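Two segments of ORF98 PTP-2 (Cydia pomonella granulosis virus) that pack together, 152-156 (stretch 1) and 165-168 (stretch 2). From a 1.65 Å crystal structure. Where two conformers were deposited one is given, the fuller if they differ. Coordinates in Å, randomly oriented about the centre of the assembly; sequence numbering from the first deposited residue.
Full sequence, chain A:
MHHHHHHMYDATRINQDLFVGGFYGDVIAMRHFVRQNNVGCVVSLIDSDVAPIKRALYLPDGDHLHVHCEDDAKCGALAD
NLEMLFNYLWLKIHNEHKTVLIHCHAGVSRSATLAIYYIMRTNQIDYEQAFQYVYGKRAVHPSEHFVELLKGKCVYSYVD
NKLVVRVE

Stretch 1 152-156: GKCVY
Stretch 2 (165-168) VRVE

Short antiparallel strand pairs often combine a small apolar cluster on one face with a regular backbone ladder, and residues 152-156 and 165-168 of ORF98 PTP-2 illustrate the pattern. At the apolar centre lies Val165 (chi1 70°, p). Val165 CG2 sits over a face of the Tyr156 ring, 4.2 Å from the centroid and 28° off the normal, a CH-pi contact in which a methyl group meets the pi cloud; Val165 CG2 is 3.7 Å from Tyr156 CE2. Tyr156 adopts chi1 -59° (m) and chi2 84°, and the end of its side chain comes nearer the other stretch. The same Val165 CG2 lies 4.0 Å from Cys154 CB, and Cys154 SG (chi1 m) approaches Val167 CG2 (chi1 t) at 4.3 Å. Because side chains alternate along a strand, Cys154 and Tyr156 share a face with Val165 and Val167.

Strands 154-156 and 165-167 run antiparallel at 156°, with phi between -90° and -122° and psi between 119° and 137°. Cys154 pairs with Val167 and Tyr156 with Val165 at non-hydrogen-bonded positions, each with CA atoms 4.6 Å apart. Between them Val155 and Arg166 form the hydrogen-bonded pair, CA to CA 5.2 Å: Val155 N donates to Arg166 O at 2.9 Å and Arg166 N to Val155 O at 2.8 Å, both nearly linear. The carbonyls also receive CA-H...O contacts, Cys154 CA to Arg166 O at 3.5 Å and Val165 CA to Val155 O at 3.3 Å.

Val155 (chi1 t) and Arg166 (chi -90°, 179°, -94°, -66°) occupy the other face. At the polar edge, Val155 CG2 packs 3.6 Å from CD of C-terminal Glu168 (chi1 m, chi2 t, chi3 144°), which carries O and OXT. Glu168 N donates to Lys153 O at 2.9 Å and 172°, their CA atoms 5.2 Å apart; Lys153, at phi/psi -83/-8 and m, m, m, t, precedes the strand.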

# COMPACT_ATOMS: atom_id res chain seq x y z
N GLY A 152 14.02 -8.03 2.24
CA GLY A 152 14.92 -8.24 1.13
C GLY A 152 15.23 -7.00 0.32
O GLY A 152 16.19 -7.02 -0.46
N LYS A 153 14.44 -5.93 0.48
CA LYS A 153 14.73 -4.67 -0.18
C LYS A 153 15.74 -3.83 0.59
O LYS A 153 16.16 -2.78 0.10
CB LYS A 153 13.46 -3.83 -0.35
CG LYS A 153 12.31 -4.50 -1.08
CD LYS A 153 12.68 -5.18 -2.38
CE LYS A 153 13.10 -4.23 -3.40
NZ LYS A 153 13.05 -4.96 -4.72
N CYS A 154 16.12 -4.23 1.80
CA CYS A 154 17.03 -3.44 2.61
C CYS A 154 18.44 -3.99 2.48
O CYS A 154 18.65 -5.20 2.61
CB CYS A 154 16.64 -3.41 4.08
SG CYS A 154 14.95 -3.04 4.43
N VAL A 155 19.39 -3.11 2.22
CA VAL A 155 20.81 -3.44 2.18
C VAL A 155 21.48 -2.75 3.35
O VAL A 155 21.16 -1.60 3.68
CB VAL A 155 21.41 -2.99 0.84
CG1 VAL A 155 22.90 -3.29 0.80
CG2 VAL A 155 20.66 -3.63 -0.30
N TYR A 156 22.37 -3.47 4.03
CA TYR A 156 23.12 -2.89 5.11
C TYR A 156 24.56 -2.84 4.66
O TYR A 156 25.14 -3.89 4.36
CB TYR A 156 22.97 -3.71 6.39
CG TYR A 156 21.54 -3.82 6.82
CD1 TYR A 156 20.68 -4.79 6.27
CD2 TYR A 156 21.03 -2.96 7.79
CE1 TYR A 156 19.37 -4.89 6.67
CE2 TYR A 156 19.68 -3.04 8.17
CZ TYR A 156 18.86 -4.00 7.59
OH TYR A 156 17.53 -4.10 7.99
N VAL A 165 21.64 1.57 6.53
CA VAL A 165 20.62 0.88 5.74
C VAL A 165 20.28 1.70 4.50
O VAL A 165 20.18 2.94 4.54
CB VAL A 165 19.36 0.62 6.59
CG1 VAL A 165 18.62 1.92 6.90
CG2 VAL A 165 18.45 -0.37 5.89
N ARG A 166 20.15 1.02 3.37
CA ARG A 166 19.60 1.61 2.15
C ARG A 166 18.39 0.78 1.75
O ARG A 166 18.48 -0.45 1.67
CB ARG A 166 20.60 1.64 0.99
CG ARG A 166 21.44 2.94 0.94
CD ARG A 166 22.44 2.95 -0.21
NE ARG A 166 23.76 2.47 0.23
CZ ARG A 166 24.56 3.09 1.11
NH1 ARG A 166 24.19 4.25 1.67
NH2 ARG A 166 25.73 2.55 1.43
N VAL A 167 17.28 1.43 1.47
CA VAL A 167 16.10 0.73 0.98
C VAL A 167 16.02 0.90 -0.52
O VAL A 167 15.85 2.03 -1.02
CB VAL A 167 14.81 1.24 1.65
CG1 VAL A 167 13.65 0.47 1.17
CG2 VAL A 167 14.94 1.03 3.17
N GLU A 168 16.07 -0.22 -1.22
CA GLU A 168 15.98 -0.28 -2.66
C GLU A 168 14.53 -0.40 -3.14
O GLU A 168 14.31 -0.23 -4.31
CB GLU A 168 16.78 -1.46 -3.20
CG GLU A 168 18.26 -1.44 -2.80
CD GLU A 168 19.11 -2.59 -3.40
OE1 GLU A 168 20.30 -2.35 -3.73
OE2 GLU A 168 18.61 -3.72 -3.51
OXT GLU A 168 13.58 -0.69 -2.42